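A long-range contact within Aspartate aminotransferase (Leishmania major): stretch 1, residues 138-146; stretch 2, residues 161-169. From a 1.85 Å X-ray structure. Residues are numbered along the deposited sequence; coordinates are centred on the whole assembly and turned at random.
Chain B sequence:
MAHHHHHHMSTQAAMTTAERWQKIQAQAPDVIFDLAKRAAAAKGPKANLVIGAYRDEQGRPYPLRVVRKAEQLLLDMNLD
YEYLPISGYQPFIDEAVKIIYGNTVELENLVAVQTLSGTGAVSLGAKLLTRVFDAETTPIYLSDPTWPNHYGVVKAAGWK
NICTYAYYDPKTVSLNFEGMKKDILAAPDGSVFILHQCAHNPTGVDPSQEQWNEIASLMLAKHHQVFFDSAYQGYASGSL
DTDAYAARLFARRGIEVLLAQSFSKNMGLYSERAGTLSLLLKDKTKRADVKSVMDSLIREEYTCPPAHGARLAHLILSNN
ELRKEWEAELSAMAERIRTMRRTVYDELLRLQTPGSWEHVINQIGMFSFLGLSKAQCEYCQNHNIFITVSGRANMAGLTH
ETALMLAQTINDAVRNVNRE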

# COMPACT_ATOMS: atom_id res chain seq x y z
N THR B 138 -24.06 2.09 -12.51
CA THR B 138 -23.78 0.72 -12.97
C THR B 138 -23.68 -0.21 -11.76
O THR B 138 -22.90 0.06 -10.85
N PRO B 139 -24.47 -1.30 -11.73
CA PRO B 139 -24.31 -2.28 -10.64
C PRO B 139 -22.96 -2.96 -10.69
O PRO B 139 -22.42 -3.24 -11.79
N ILE B 140 -22.42 -3.26 -9.50
CA ILE B 140 -21.27 -4.08 -9.36
C ILE B 140 -21.73 -5.20 -8.46
O ILE B 140 -22.30 -4.94 -7.38
N TYR B 141 -21.49 -6.44 -8.92
CA TYR B 141 -22.03 -7.61 -8.29
C TYR B 141 -21.04 -8.43 -7.49
O TYR B 141 -19.98 -8.78 -7.96
N LEU B 142 -21.46 -8.79 -6.28
CA LEU B 142 -20.72 -9.68 -5.40
C LEU B 142 -21.49 -10.99 -5.21
O LEU B 142 -22.70 -11.00 -5.28
N SER B 143 -20.79 -12.08 -4.93
CA SER B 143 -21.44 -13.34 -4.64
C SER B 143 -22.18 -13.30 -3.29
O SER B 143 -21.77 -12.64 -2.33
N ASP B 144 -23.28 -14.02 -3.24
CA ASP B 144 -24.02 -14.28 -2.02
C ASP B 144 -23.62 -15.61 -1.42
O ASP B 144 -24.07 -16.65 -1.86
N PRO B 145 -22.78 -15.61 -0.40
CA PRO B 145 -22.06 -14.58 0.29
C PRO B 145 -20.65 -14.45 -0.33
O PRO B 145 -20.32 -15.18 -1.25
N THR B 146 -19.82 -13.58 0.25
CA THR B 146 -18.48 -13.32 -0.27
C THR B 146 -17.54 -12.93 0.86
O THR B 146 -17.93 -12.84 2.03
N ASN B 161 -23.99 1.43 -6.28
CA ASN B 161 -25.04 0.43 -6.52
C ASN B 161 -24.43 -0.97 -6.47
O ASN B 161 -24.18 -1.59 -7.50
N ILE B 162 -24.14 -1.42 -5.25
CA ILE B 162 -23.55 -2.73 -5.01
C ILE B 162 -24.66 -3.76 -4.88
O ILE B 162 -25.62 -3.55 -4.13
N CYS B 163 -24.52 -4.87 -5.61
CA CYS B 163 -25.60 -5.86 -5.75
C CYS B 163 -25.00 -7.22 -5.49
O CYS B 163 -23.75 -7.34 -5.36
N THR B 164 -25.86 -8.21 -5.31
CA THR B 164 -25.40 -9.56 -5.19
C THR B 164 -25.98 -10.51 -6.24
O THR B 164 -27.07 -10.25 -6.76
N TYR B 165 -25.22 -11.56 -6.57
CA TYR B 165 -25.76 -12.68 -7.35
C TYR B 165 -25.91 -13.88 -6.44
O TYR B 165 -25.05 -14.15 -5.58
N ALA B 166 -27.04 -14.57 -6.64
CA ALA B 166 -27.24 -15.86 -6.02
C ALA B 166 -26.03 -16.75 -6.28
O ALA B 166 -25.50 -16.78 -7.37
N TYR B 167 -25.59 -17.48 -5.27
CA TYR B 167 -24.38 -18.26 -5.40
C TYR B 167 -24.47 -19.50 -4.54
O TYR B 167 -24.62 -20.61 -5.08
N TYR B 168 -24.41 -19.34 -3.22
CA TYR B 168 -24.41 -20.50 -2.31
C TYR B 168 -25.81 -20.76 -1.78
O TYR B 168 -26.50 -19.84 -1.38
N ASP B 169 -26.20 -22.03 -1.81
CA ASP B 169 -27.46 -22.48 -1.23
C ASP B 169 -27.20 -23.31 0.05
O ASP B 169 -26.81 -24.44 -0.02

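Neighbouring strands of a parallel sheet pair through their backbones, and their side chains, alternating between the two faces, pack beside one another rather than interdigitating. Residues 140-144 and 162-166 of this aspartate aminotransferase illustrate the principle. The ladder alternates evenly: Ile140 N donates to Asn161 O (3.1 Å), Cys163 N to Ile140 O (2.8 Å), Leu142 N to Cys163 O (2.9 Å) and Tyr165 N to Leu142 O (2.9 Å). The register this sets places like-facing residues side by side.

One face carries Tyr141, Ser143, Cys163 and Tyr165, and here the rotamers determine how the rings are used. Tyr141 adopts m (chi1 -78°), with chi2 near 90°, and its ring reaches across to the partner strand. Cys163 CB sits over one face of that ring, 3.7 Å from the centroid of Tyr141 in a CH-pi contact; its m rotamer (chi1 -61°) directs the sulfur toward Pro139, Cys163 SG lying 3.7 Å from Pro139 CB, while SG remains 4.6 Å from the centroid of the Tyr141 ring, obliquely placed. The edge of the Tyr141 ring is turned to the neighbouring backbone, with Tyr141 CD2 3.5 Å from Thr164 O.

Tyr165 takes the less common p rotamer (chi1 52°), which swings its ring back over the first strand. The ring lies across Ser143, whose CA stands 3.6 Å from the centroid of the Tyr165 ring and over its face, while at the ring's edge Tyr165 CD1 touches Tyr141 CB at 3.8 Å. The two tyrosines use their rings alike, each offering a face to a residue of the other stretch, Tyr141 to Cys163 and Tyr165 to Ser143. Ser143 is itself p (64°), a setting that lets Ser143 OG donate to Pro145 O at 2.7 Å, within its own stretch; its contact with the other strand is made by carbon, Ser143 CB lying 3.4 Å from Tyr165 OH.

The opposite face holds Ile140, Leu142, Ile162 and Thr164. Leu142, in the m,t conformation, extends CD1 to within 3.8 Å of Ile162 CG2. Ile162 is also m,t, and its other branch meets the previous residue on the same face, two positions back in the first strand, Ile162 CG1 lying 4.0 Å from Ile140 CG2. Ile162 is therefore gripped by two neighbours. Ile140 is t,t, and although CG2 makes this contact, the end of its side chain leads away from the second stretch.

Off the ladder, the CA-to-CB bonds of Asn161 and Tyr167 point toward the first stretch; both are t, with Asn161 ND2 3.8 Å from Pro139 CB and Tyr167 CB 3.4 Å from Asp144 O, though the end of Tyr167 leads away.

Water and backbone close the two ends. At one, water 1 donates to Thr138 O (2.7 Å) and accepts from Asn161 N (2.8 Å), extending the pairing beyond the direct bonds. At the other, Asp144 N donates to Tyr165 O (2.9 Å) and Tyr168 N to Asp144 O (3.0 Å). The t rotamer of Asp144 (chi1 175°) carries its carboxylate out to water 2, 2.7 Å from Asp144 OD2; the same water accepts from Tyr167 N at 2.9 Å. Beyond it, the cis peptide preceding Pro145 accompanies a ring whose CD packs 3.7 Å from Tyr168 CB.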

# COMPACT_ATOMS: atom_id res chain seq x y z
CB THR B 138 -22.44 0.68 -13.77
OG1 THR B 138 -22.51 1.56 -14.88
CG2 THR B 138 -22.09 -0.70 -14.28
CB PRO B 139 -25.45 -3.29 -10.87
CG PRO B 139 -26.03 -2.98 -12.19
CD PRO B 139 -25.40 -1.76 -12.78
CB ILE B 140 -20.02 -3.30 -8.87
CG1 ILE B 140 -18.81 -4.20 -8.65
CG2 ILE B 140 -20.31 -2.54 -7.56
CD1 ILE B 140 -17.50 -3.41 -8.71
CB TYR B 141 -22.67 -8.51 -9.35
CG TYR B 141 -24.02 -8.06 -9.80
CD1 TYR B 141 -24.19 -7.14 -10.84
CD2 TYR B 141 -25.15 -8.61 -9.23
CE1 TYR B 141 -25.46 -6.73 -11.22
CE2 TYR B 141 -26.41 -8.25 -9.63
CZ TYR B 141 -26.57 -7.31 -10.61
OH TYR B 141 -27.86 -7.01 -10.96
CB LEU B 142 -20.58 -8.98 -4.05
CG LEU B 142 -19.87 -7.61 -3.99
CD1 LEU B 142 -19.82 -7.08 -2.56
CD2 LEU B 142 -18.45 -7.76 -4.54
CB SER B 143 -20.44 -14.50 -4.69
OG SER B 143 -19.44 -14.38 -3.69
CB ASP B 144 -25.51 -14.34 -2.35
CG ASP B 144 -26.36 -14.72 -1.14
OD1 ASP B 144 -25.93 -14.45 0.01
OD2 ASP B 144 -27.42 -15.35 -1.36
CB PRO B 145 -21.95 -15.19 1.69
CG PRO B 145 -21.68 -16.57 1.42
CD PRO B 145 -22.39 -16.93 0.14
CB THR B 146 -18.52 -12.22 -1.36
OG1 THR B 146 -17.27 -12.25 -2.09
CG2 THR B 146 -18.82 -10.79 -0.78
CB ASN B 161 -25.74 0.71 -7.83
CG ASN B 161 -26.84 -0.27 -8.16
OD1 ASN B 161 -27.38 -0.97 -7.29
ND2 ASN B 161 -27.23 -0.30 -9.43
CB ILE B 162 -22.67 -2.71 -3.74
CG1 ILE B 162 -21.57 -1.65 -3.89
CG2 ILE B 162 -22.05 -4.11 -3.45
CD1 ILE B 162 -20.90 -1.25 -2.55
CB CYS B 163 -26.20 -5.81 -7.15
SG CYS B 163 -26.96 -4.22 -7.62
CB THR B 164 -25.68 -10.12 -3.79
OG1 THR B 164 -27.11 -10.17 -3.60
CG2 THR B 164 -25.02 -9.21 -2.71
CB TYR B 165 -24.92 -13.04 -8.59
CG TYR B 165 -23.47 -13.28 -8.37
CD1 TYR B 165 -22.57 -12.24 -8.44
CD2 TYR B 165 -22.99 -14.55 -8.13
CE1 TYR B 165 -21.20 -12.44 -8.26
CE2 TYR B 165 -21.61 -14.77 -7.94
CZ TYR B 165 -20.73 -13.70 -8.03
OH TYR B 165 -19.38 -13.86 -7.84
CB ALA B 166 -28.50 -16.51 -6.58
CB TYR B 167 -23.14 -17.40 -5.09
CG TYR B 167 -21.87 -18.15 -5.39
CD1 TYR B 167 -21.47 -18.30 -6.71
CD2 TYR B 167 -21.13 -18.79 -4.40
CE1 TYR B 167 -20.36 -19.05 -7.04
CE2 TYR B 167 -20.00 -19.51 -4.73
CZ TYR B 167 -19.61 -19.64 -6.05
OH TYR B 167 -18.49 -20.39 -6.46
CB TYR B 168 -23.49 -20.25 -1.13
CG TYR B 168 -23.23 -21.47 -0.31
CD1 TYR B 168 -22.57 -22.57 -0.86
CD2 TYR B 168 -23.62 -21.53 1.01
CE1 TYR B 168 -22.32 -23.71 -0.12
CE2 TYR B 168 -23.37 -22.66 1.77
CZ TYR B 168 -22.72 -23.74 1.20
OH TYR B 168 -22.46 -24.89 1.93
CB ASP B 169 -28.18 -23.33 -2.25
CG ASP B 169 -29.56 -23.69 -1.80
OD1 ASP B 169 -29.92 -23.31 -0.67
OD2 ASP B 169 -30.27 -24.34 -2.57
O HOH W 1 -22.52 1.45 -8.61
O HOH W 2 -27.24 -17.57 -2.83